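Local coordinates for viral structural protein 4 (Bombyx mori cytoplasmic polyhedrosis virus, PDB 6TZ0) that binds GTP and probably assists the viral RNA-dependent RNA polymerase during transcription of the double-stranded RNA genome, at residues 55-60 with 169-174; 256-261 with 311-316; 435-440 with 527-532. One frame throughout, in Å; residues are numbered along the deposited sequence.

Overall arrangement
The three contacts follow one another along the chain, each closing before the next opens. Interaction 1 joins helices 41-60 and 170-176 in the N-terminal part, next to the polymerase chain. Interaction 2 pairs strand 255-261 with the edge strand 313-319 of a four-stranded antiparallel sheet, and its centre lies about 44 Å from that of interaction 1. Interaction 3, its centre about 29 Å from that of interaction 2 and about 57 Å from that of interaction 1, packs helix 434-438 on helix 524-537, near residues of the GTP site. None touches another, so each ties together a separate part of the fold, from the polymerase-facing end to the nucleotide-binding region.

Interaction 1 (55-60 with 169-174); sequences MLAKHA and PNYINQ
Tyr171 lays one face of its ring against the helix turn at Leu56 and Ala57, with the backbone N of Ala57 4.0 Å above the ring plane and off toward the rim. CB of Pro169, the N-cap residue of Tyr171's own helix, lies over the opposite face, so the ring lies between Pro169 of its own segment and the turn at Ala57. The first torsion, with CG between the backbone N and the carbonyl carbon (chi1 52°), places CG where the ring can lie against the turn of 55-60. The two helix segments run nearly perpendicular, their N-to-C directions 95° apart, and their axes approach to 10.3 Å.

The buried part of the contact is formed by Leu56, Ile172 and Ala60. CB of Leu56 rests 3.7 Å from CD1 of Tyr171, and CD1 of Leu56 reaches on to the CD1 methyl of Ile172 at 4.2 Å. Tyr73 and Ile77 of helix 70-79 pack on Leu56 as well. At the base of the ring, CB of Ala60 meets CB of Tyr171 at 4.2 Å. The hydroxyl side is more open to solvent: the methyl of Ala57 lies 3.8 Å from OH of Tyr171, and both residues remain partly exposed. Beyond, Asn170 hydrogen-bonds Thr462 of the RNA-dependent RNA polymerase chain.

All the contacts across the pair are van der Waals, without a hydrogen bond or salt bridge, which implies that shape and exclusion of water, not directional bonds, hold the helices together here.

Interaction 2 (256-261 with 311-316); sequences CLITWT and STIMKI
Trp260 and Ile313 cross obliquely, with CG1 of Ile313 over the six-membered ring, 3.8 Å from its centroid, in a CH-pi contact. CG2 of Ile258 lies over the same face of the indole, toward the rim, and touches CG2 of Ile313 at 3.8 Å. Ile316 then runs side by side with Ile258, pointing the same way, CG1 against CG1. All three isoleucines share one rotamer, CG1 anti to the carbonyl carbon and CG2 anti to the backbone N; the CG2-to-CG2 and CG1-to-CG1 contacts join them into an apolar face beside the tryptophan. Leu293 of helix 290-296 packs on Ile258 and Trp260, while Tyr286 meets the indole edge-to-face.

Thr259 and Lys315 occupy the other face. OG1 of Thr259 approaches CB of Lys315, whose chain is fully extended and leads its amine away from the partner strand. Met314 lays CG beside CG2 of Thr261, with SD near O of Trp260.

At the far end the side chains bond to backbone. Ser311 OG donates to O of Thr261 at 2.7 Å, nearly along the C=O axis, and also bonds Ser308 O. Thr261 puts OG1 between its backbone N and carbonyl carbon (chi1 63°), where it accepts a straight bond from N of Thr312 at 3.1 Å.

In the middle, Thr259 N donates to Lys315 O at 2.9 Å, and Thr259 O takes N of Met314 at 2.7 Å plus a weak bond from N of Lys315. Two residues facing one make a classic beta bulge, here interrupting one of the two outermost strands of the four-stranded antiparallel sheet of this chain.

Interaction 3 (435-440 with 527-532); sequences AQYELL and QLFLRD
Tyr437 drives its ring between Leu528 and Phe529 and reaches Asp532, one turn further along helix 524-537. Its CG is anti to the backbone N (chi1 174°), which sends the ring off helix 434-438 toward the partner. CD2 of Leu528 comes to the ring edge, 3.7 Å from CD2 of Tyr437. From another direction CD1 of Phe529 approaches CE1 of Tyr437, also at 3.7 Å; the two ring planes stand at 87° with centroids 6.0 Å apart, an oblique arrangement.

At the tip, Tyr437 OH donates to OD2 of Asp532 at 3.0 Å, using the anti lone pair of that oxygen. Ring and carboxylate are nearly coplanar, 24° apart. OD1, the other oxygen, takes NH1 of Arg531 at 2.8 Å in a salt bridge that lies in the guanidinium plane, so each oxygen of the carboxylate has a partner. Glu438, its chain bent at chi2, has OE2 beside CD2 of Leu528; the same oxygen forms a long, weak ion pair with Arg518.

Lys445 makes a cation-pi contact with the tyrosine, and Met449 of helix 442-457 packs against both Tyr437 and Asp532. The side chain of Leu528 is about 8 Å from those of Arg520 and Lys355, residues that bind GTP in another structure of this protein; no GTP is bound to this chain in the model.

The phenol thus combines apolar packing with a single directional bond, and the salt bridge to Arg531 would be expected to favour an ionised Asp532, a good acceptor, countering any effect of the Glu438 carboxylate.

Interaction 1 (55-60 with 169-174)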
loop_
_atom_site.group_PDB
_atom_site.type_symbol
_atom_site.label_atom_id
_atom_site.label_comp_id
_atom_site.label_asym_id
_atom_site.label_seq_id
_atom_site.Cartn_x
_atom_site.Cartn_y
_atom_site.Cartn_z
ATOM N N MET B 55 -38.137 23.733 1.852
ATOM C CA MET B 55 -37.610 23.770 3.213
ATOM C C MET B 55 -36.340 22.936 3.347
ATOM O O MET B 55 -35.385 23.354 4.013
ATOM C CB MET B 55 -38.687 23.281 4.180
ATOM C CG MET B 55 -38.329 23.337 5.645
ATOM S SD MET B 55 -38.150 24.989 6.301
ATOM C CE MET B 55 -39.862 25.492 6.376
ATOM N N LEU B 56 -36.299 21.771 2.690
ATOM C CA LEU B 56 -35.114 20.920 2.744
ATOM C C LEU B 56 -33.920 21.556 2.049
ATOM O O LEU B 56 -32.790 21.446 2.538
ATOM C CB LEU B 56 -35.407 19.557 2.126
ATOM C CG LEU B 56 -36.164 18.557 2.984
ATOM C CD1 LEU B 56 -36.496 17.346 2.165
ATOM C CD2 LEU B 56 -35.286 18.173 4.141
ATOM N N ALA B 57 -34.147 22.219 0.912
ATOM C CA ALA B 57 -33.051 22.908 0.238
ATOM C C ALA B 57 -32.523 24.065 1.076
ATOM O O ALA B 57 -31.302 24.280 1.146
ATOM C CB ALA B 57 -33.507 23.396 -1.132
ATOM N N LYS B 58 -33.424 24.791 1.753
ATOM C CA LYS B 58 -32.996 25.873 2.637
ATOM C C LYS B 58 -32.169 25.357 3.810
ATOM O O LYS B 58 -31.139 25.948 4.151
ATOM C CB LYS B 58 -34.204 26.649 3.153
ATOM C CG LYS B 58 -33.831 27.794 4.075
ATOM C CD LYS B 58 -35.041 28.566 4.549
ATOM C CE LYS B 58 -35.808 27.782 5.595
ATOM N NZ LYS B 58 -36.920 28.573 6.186
ATOM N N HIS B 59 -32.590 24.252 4.434
ATOM C CA HIS B 59 -31.815 23.745 5.564
ATOM C C HIS B 59 -30.508 23.103 5.124
ATOM O O HIS B 59 -29.533 23.124 5.878
ATOM C CB HIS B 59 -32.602 22.731 6.389
ATOM C CG HIS B 59 -33.818 23.292 7.048
ATOM N ND1 HIS B 59 -33.766 24.364 7.909
ATOM C CD2 HIS B 59 -35.098 22.860 7.065
ATOM C CE1 HIS B 59 -34.978 24.615 8.367
ATOM N NE2 HIS B 59 -35.804 23.712 7.875
ATOM N N ALA B 60 -30.466 22.510 3.932
ATOM C CA ALA B 60 -29.229 21.899 3.463
ATOM C C ALA B 60 -28.212 22.924 3.001
ATOM O O ALA B 60 -27.011 22.642 3.041
ATOM C CB ALA B 60 -29.513 20.919 2.326
ATOM N N PRO B 169 -31.637 15.686 -6.217
ATOM C CA PRO B 169 -30.795 16.535 -5.368
ATOM C C PRO B 169 -30.051 15.738 -4.308
ATOM O O PRO B 169 -30.337 14.571 -4.038
ATOM C CB PRO B 169 -31.804 17.488 -4.727
ATOM C CG PRO B 169 -32.930 17.512 -5.659
ATOM C CD PRO B 169 -33.031 16.148 -6.232
ATOM N N ASN B 170 -29.076 16.406 -3.691
ATOM C CA ASN B 170 -28.199 15.729 -2.744
ATOM C C ASN B 170 -28.919 15.393 -1.447
ATOM O O ASN B 170 -28.717 14.310 -0.892
ATOM C CB ASN B 170 -26.968 16.585 -2.459
ATOM C CG ASN B 170 -26.003 16.618 -3.618
ATOM O OD1 ASN B 170 -25.757 15.605 -4.261
ATOM N ND2 ASN B 170 -25.442 17.785 -3.884
ATOM N N TYR B 171 -29.765 16.302 -0.955
ATOM C CA TYR B 171 -30.457 16.063 0.308
ATOM C C TYR B 171 -31.488 14.943 0.197
ATOM O O TYR B 171 -31.696 14.196 1.161
ATOM C CB TYR B 171 -31.086 17.366 0.819
ATOM C CG TYR B 171 -31.961 18.109 -0.170
ATOM C CD1 TYR B 171 -33.308 17.805 -0.306
ATOM C CD2 TYR B 171 -31.437 19.121 -0.960
ATOM C CE1 TYR B 171 -34.104 18.477 -1.208
ATOM C CE2 TYR B 171 -32.225 19.799 -1.861
ATOM C CZ TYR B 171 -33.555 19.471 -1.981
ATOM O OH TYR B 171 -34.344 20.146 -2.879
ATOM N N ILE B 172 -32.091 14.766 -0.979
ATOM C CA ILE B 172 -32.981 13.629 -1.186
ATOM C C ILE B 172 -32.192 12.322 -1.175
ATOM O O ILE B 172 -32.639 11.322 -0.601
ATOM C CB ILE B 172 -33.790 13.819 -2.481
ATOM C CG1 ILE B 172 -34.636 15.082 -2.386
ATOM C CG2 ILE B 172 -34.704 12.639 -2.744
ATOM C CD1 ILE B 172 -35.642 15.051 -1.262
ATOM N N ASN B 173 -30.991 12.325 -1.761
ATOM C CA ASN B 173 -30.104 11.168 -1.680
ATOM C C ASN B 173 -29.677 10.876 -0.251
ATOM O O ASN B 173 -29.469 9.713 0.105
ATOM C CB ASN B 173 -28.859 11.384 -2.533
ATOM C CG ASN B 173 -29.137 11.294 -4.005
ATOM O OD1 ASN B 173 -29.895 10.440 -4.453
ATOM N ND2 ASN B 173 -28.513 12.168 -4.776
ATOM N N GLN B 174 -29.524 11.915 0.570
ATOM C CA GLN B 174 -29.250 11.710 1.988
ATOM C C GLN B 174 -30.446 11.094 2.701
ATOM O O GLN B 174 -30.272 10.334 3.657
ATOM C CB GLN B 174 -28.866 13.038 2.630
ATOM C CG GLN B 174 -27.597 13.622 2.057
ATOM C CD GLN B 174 -27.337 15.035 2.506
ATOM O OE1 GLN B 174 -28.055 15.581 3.333
ATOM N NE2 GLN B 174 -26.345 15.662 1.902
#

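Interaction 2 (256-261 with 311-316)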
loop_
_atom_site.group_PDB
_atom_site.type_symbol
_atom_site.label_atom_id
_atom_site.label_comp_id
_atom_site.label_asym_id
_atom_site.label_seq_id
_atom_site.Cartn_x
_atom_site.Cartn_y
_atom_site.Cartn_z
ATOM N N CYS B 256 -37.450 6.280 -31.996
ATOM C CA CYS B 256 -38.264 5.233 -32.586
ATOM C C CYS B 256 -38.040 3.926 -31.850
ATOM O O CYS B 256 -37.009 3.711 -31.215
ATOM C CB CYS B 256 -37.956 5.029 -34.074
ATOM S SG CYS B 256 -38.495 6.357 -35.126
ATOM N N LEU B 257 -39.034 3.054 -31.942
ATOM C CA LEU B 257 -38.904 1.675 -31.503
ATOM C C LEU B 257 -39.384 0.792 -32.639
ATOM O O LEU B 257 -40.515 0.938 -33.105
ATOM C CB LEU B 257 -39.690 1.425 -30.214
ATOM C CG LEU B 257 -39.498 0.077 -29.531
ATOM C CD1 LEU B 257 -39.432 0.289 -28.057
ATOM C CD2 LEU B 257 -40.673 -0.820 -29.821
ATOM N N ILE B 258 -38.523 -0.112 -33.082
ATOM C CA ILE B 258 -38.785 -0.970 -34.227
ATOM C C ILE B 258 -38.848 -2.407 -33.734
ATOM O O ILE B 258 -38.039 -2.809 -32.896
ATOM C CB ILE B 258 -37.686 -0.798 -35.289
ATOM C CG1 ILE B 258 -37.507 0.675 -35.628
ATOM C CG2 ILE B 258 -38.049 -1.529 -36.556
ATOM C CD1 ILE B 258 -36.274 0.959 -36.421
ATOM N N THR B 259 -39.811 -3.175 -34.233
ATOM C CA THR B 259 -39.836 -4.617 -34.025
ATOM C C THR B 259 -39.557 -5.310 -35.349
ATOM O O THR B 259 -40.158 -4.973 -36.370
ATOM C CB THR B 259 -41.169 -5.096 -33.446
ATOM O OG1 THR B 259 -42.227 -4.777 -34.350
ATOM C CG2 THR B 259 -41.432 -4.446 -32.109
ATOM N N TRP B 260 -38.637 -6.260 -35.327
ATOM C CA TRP B 260 -38.108 -6.901 -36.516
ATOM C C TRP B 260 -38.533 -8.359 -36.549
ATOM O O TRP B 260 -39.182 -8.861 -35.637
ATOM C CB TRP B 260 -36.586 -6.805 -36.534
ATOM C CG TRP B 260 -36.039 -5.434 -36.623
ATOM C CD1 TRP B 260 -35.731 -4.615 -35.585
ATOM C CD2 TRP B 260 -35.652 -4.743 -37.808
ATOM N NE1 TRP B 260 -35.217 -3.436 -36.047
ATOM C CE2 TRP B 260 -35.155 -3.491 -37.413
ATOM C CE3 TRP B 260 -35.696 -5.053 -39.166
ATOM C CZ2 TRP B 260 -34.703 -2.552 -38.327
ATOM C CZ3 TRP B 260 -35.244 -4.124 -40.069
ATOM C CH2 TRP B 260 -34.760 -2.886 -39.648
ATOM N N THR B 261 -38.132 -9.051 -37.605
ATOM C CA THR B 261 -38.266 -10.497 -37.679
ATOM C C THR B 261 -36.902 -11.107 -37.395
ATOM O O THR B 261 -35.895 -10.664 -37.949
ATOM C CB THR B 261 -38.780 -10.940 -39.045
ATOM O OG1 THR B 261 -37.826 -10.589 -40.050
ATOM C CG2 THR B 261 -40.083 -10.255 -39.353
ATOM N N SER B 311 -33.906 -9.678 -42.058
ATOM C CA SER B 311 -34.933 -9.155 -41.173
ATOM C C SER B 311 -35.719 -8.046 -41.851
ATOM O O SER B 311 -35.156 -7.208 -42.556
ATOM C CB SER B 311 -34.302 -8.623 -39.894
ATOM O OG SER B 311 -33.681 -9.669 -39.177
ATOM N N THR B 312 -37.029 -8.049 -41.637
ATOM C CA THR B 312 -37.922 -7.003 -42.108
ATOM C C THR B 312 -38.626 -6.375 -40.915
ATOM O O THR B 312 -38.616 -6.915 -39.810
ATOM C CB THR B 312 -38.948 -7.547 -43.105
ATOM O OG1 THR B 312 -39.779 -8.512 -42.453
ATOM C CG2 THR B 312 -38.254 -8.207 -44.278
ATOM N N ILE B 313 -39.243 -5.225 -41.143
ATOM C CA ILE B 313 -39.868 -4.461 -40.071
ATOM C C ILE B 313 -41.304 -4.924 -39.886
ATOM O O ILE B 313 -42.082 -4.962 -40.843
ATOM C CB ILE B 313 -39.809 -2.954 -40.363
ATOM C CG1 ILE B 313 -38.367 -2.465 -40.329
ATOM C CG2 ILE B 313 -40.598 -2.198 -39.351
ATOM C CD1 ILE B 313 -38.182 -1.062 -40.803
ATOM N N MET B 314 -41.658 -5.270 -38.649
ATOM C CA MET B 314 -43.036 -5.587 -38.305
ATOM C C MET B 314 -43.818 -4.370 -37.842
ATOM O O MET B 314 -45.017 -4.281 -38.122
ATOM C CB MET B 314 -43.077 -6.648 -37.206
ATOM C CG MET B 314 -42.459 -7.970 -37.583
ATOM S SD MET B 314 -42.386 -9.116 -36.196
ATOM C CE MET B 314 -44.109 -9.561 -36.028
ATOM N N LYS B 315 -43.172 -3.427 -37.152
ATOM C CA LYS B 315 -43.853 -2.289 -36.548
ATOM C C LYS B 315 -42.829 -1.222 -36.177
ATOM O O LYS B 315 -41.759 -1.548 -35.666
ATOM C CB LYS B 315 -44.629 -2.729 -35.302
ATOM C CG LYS B 315 -45.494 -1.665 -34.688
ATOM C CD LYS B 315 -46.266 -2.219 -33.513
ATOM C CE LYS B 315 -47.131 -1.153 -32.879
ATOM N NZ LYS B 315 -47.882 -1.686 -31.714
ATOM N N ILE B 316 -43.159 0.046 -36.446
ATOM C CA ILE B 316 -42.384 1.197 -35.984
ATOM C C ILE B 316 -43.323 2.161 -35.276
ATOM O O ILE B 316 -44.327 2.589 -35.853
ATOM C CB ILE B 316 -41.662 1.934 -37.128
ATOM C CG1 ILE B 316 -40.590 1.071 -37.755
ATOM C CG2 ILE B 316 -40.971 3.176 -36.621
ATOM C CD1 ILE B 316 -39.986 1.686 -38.990
#

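Interaction 3 (435-440 with 527-532)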
loop_
_atom_site.group_PDB
_atom_site.type_symbol
_atom_site.label_atom_id
_atom_site.label_comp_id
_atom_site.label_asym_id
_atom_site.label_seq_id
_atom_site.Cartn_x
_atom_site.Cartn_y
_atom_site.Cartn_z
ATOM N N ALA B 435 -21.346 -26.178 -41.544
ATOM C CA ALA B 435 -22.182 -27.265 -41.048
ATOM C C ALA B 435 -21.365 -28.306 -40.300
ATOM O O ALA B 435 -21.879 -28.948 -39.381
ATOM C CB ALA B 435 -22.933 -27.915 -42.205
ATOM N N GLN B 436 -20.096 -28.480 -40.669
ATOM C CA GLN B 436 -19.225 -29.378 -39.922
ATOM C C GLN B 436 -18.843 -28.774 -38.580
ATOM O O GLN B 436 -18.771 -29.483 -37.570
ATOM C CB GLN B 436 -17.967 -29.683 -40.728
ATOM C CG GLN B 436 -18.218 -30.393 -42.032
ATOM C CD GLN B 436 -16.943 -30.651 -42.795
ATOM O OE1 GLN B 436 -15.861 -30.275 -42.356
ATOM N NE2 GLN B 436 -17.064 -31.281 -43.954
ATOM N N TYR B 437 -18.594 -27.464 -38.553
ATOM C CA TYR B 437 -18.115 -26.817 -37.337
ATOM C C TYR B 437 -19.225 -26.659 -36.311
ATOM O O TYR B 437 -19.001 -26.866 -35.114
ATOM C CB TYR B 437 -17.501 -25.462 -37.679
ATOM C CG TYR B 437 -17.108 -24.644 -36.474
ATOM C CD1 TYR B 437 -16.016 -24.991 -35.697
ATOM C CD2 TYR B 437 -17.826 -23.511 -36.127
ATOM C CE1 TYR B 437 -15.660 -24.241 -34.598
ATOM C CE2 TYR B 437 -17.476 -22.756 -35.037
ATOM C CZ TYR B 437 -16.394 -23.124 -34.277
ATOM O OH TYR B 437 -16.048 -22.370 -33.184
ATOM N N GLU B 438 -20.428 -26.293 -36.759
ATOM C CA GLU B 438 -21.571 -26.149 -35.863
ATOM C C GLU B 438 -22.014 -27.471 -35.250
ATOM O O GLU B 438 -22.672 -27.465 -34.206
ATOM C CB GLU B 438 -22.745 -25.527 -36.617
ATOM C CG GLU B 438 -22.614 -24.052 -36.930
ATOM C CD GLU B 438 -22.827 -23.184 -35.711
ATOM O OE1 GLU B 438 -23.583 -23.604 -34.813
ATOM O OE2 GLU B 438 -22.267 -22.072 -35.651
ATOM N N LEU B 439 -21.664 -28.595 -35.864
ATOM C CA LEU B 439 -22.134 -29.903 -35.439
ATOM C C LEU B 439 -21.279 -30.494 -34.322
ATOM O O LEU B 439 -21.603 -31.572 -33.812
ATOM C CB LEU B 439 -22.169 -30.826 -36.663
ATOM C CG LEU B 439 -22.949 -32.137 -36.710
ATOM C CD1 LEU B 439 -24.430 -31.855 -36.549
ATOM C CD2 LEU B 439 -22.681 -32.855 -38.016
ATOM N N LEU B 440 -20.218 -29.812 -33.907
ATOM C CA LEU B 440 -19.357 -30.322 -32.854
ATOM C C LEU B 440 -19.955 -30.043 -31.482
ATOM O O LEU B 440 -20.866 -29.228 -31.322
ATOM C CB LEU B 440 -17.975 -29.688 -32.936
ATOM C CG LEU B 440 -17.150 -29.940 -34.195
ATOM C CD1 LEU B 440 -15.879 -29.120 -34.149
ATOM C CD2 LEU B 440 -16.829 -31.408 -34.353
ATOM N N GLN B 527 -13.710 -17.548 -40.040
ATOM C CA GLN B 527 -14.232 -16.332 -39.431
ATOM C C GLN B 527 -15.077 -16.639 -38.204
ATOM O O GLN B 527 -14.941 -15.974 -37.170
ATOM C CB GLN B 527 -15.039 -15.559 -40.467
ATOM C CG GLN B 527 -14.207 -15.011 -41.594
ATOM C CD GLN B 527 -13.282 -13.919 -41.136
ATOM O OE1 GLN B 527 -13.674 -13.048 -40.370
ATOM N NE2 GLN B 527 -12.039 -13.968 -41.588
ATOM N N LEU B 528 -15.932 -17.661 -38.288
ATOM C CA LEU B 528 -16.736 -18.056 -37.136
ATOM C C LEU B 528 -15.871 -18.655 -36.031
ATOM O O LEU B 528 -16.116 -18.413 -34.839
ATOM C CB LEU B 528 -17.810 -19.040 -37.579
ATOM C CG LEU B 528 -18.814 -19.487 -36.524
ATOM C CD1 LEU B 528 -19.593 -18.303 -36.000
ATOM C CD2 LEU B 528 -19.741 -20.497 -37.131
ATOM N N PHE B 529 -14.837 -19.410 -36.412
ATOM C CA PHE B 529 -13.917 -19.991 -35.441
ATOM C C PHE B 529 -13.132 -18.914 -34.703
ATOM O O PHE B 529 -12.970 -18.982 -33.477
ATOM C CB PHE B 529 -12.983 -20.966 -36.156
ATOM C CG PHE B 529 -11.997 -21.638 -35.257
ATOM C CD1 PHE B 529 -12.415 -22.582 -34.340
ATOM C CD2 PHE B 529 -10.647 -21.355 -35.354
ATOM C CE1 PHE B 529 -11.511 -23.206 -33.515
ATOM C CE2 PHE B 529 -9.738 -21.980 -34.529
ATOM C CZ PHE B 529 -10.171 -22.905 -33.612
ATOM N N LEU B 530 -12.672 -17.891 -35.426
ATOM C CA LEU B 530 -11.954 -16.800 -34.783
ATOM C C LEU B 530 -12.870 -15.932 -33.940
ATOM O O LEU B 530 -12.431 -15.426 -32.904
ATOM C CB LEU B 530 -11.236 -15.948 -35.821
ATOM C CG LEU B 530 -10.030 -16.641 -36.433
ATOM C CD1 LEU B 530 -9.414 -15.794 -37.516
ATOM C CD2 LEU B 530 -9.032 -16.932 -35.346
ATOM N N ARG B 531 -14.129 -15.753 -34.361
ATOM C CA ARG B 531 -15.111 -15.068 -33.526
ATOM C C ARG B 531 -15.279 -15.776 -32.190
ATOM O O ARG B 531 -15.297 -15.131 -31.137
ATOM C CB ARG B 531 -16.456 -14.962 -34.259
ATOM C CG ARG B 531 -17.542 -14.173 -33.505
ATOM C CD ARG B 531 -18.510 -15.064 -32.728
ATOM N NE ARG B 531 -19.362 -14.304 -31.827
ATOM C CZ ARG B 531 -19.983 -14.831 -30.780
ATOM N NH1 ARG B 531 -19.823 -16.114 -30.495
ATOM N NH2 ARG B 531 -20.737 -14.074 -30.001
ATOM N N ASP B 532 -15.410 -17.104 -32.214
ATOM C CA ASP B 532 -15.645 -17.824 -30.966
ATOM C C ASP B 532 -14.399 -17.862 -30.086
ATOM O O ASP B 532 -14.503 -17.766 -28.857
ATOM C CB ASP B 532 -16.151 -19.227 -31.264
ATOM C CG ASP B 532 -17.590 -19.243 -31.711
ATOM O OD1 ASP B 532 -18.360 -18.366 -31.280
ATOM O OD2 ASP B 532 -17.953 -20.141 -32.490
#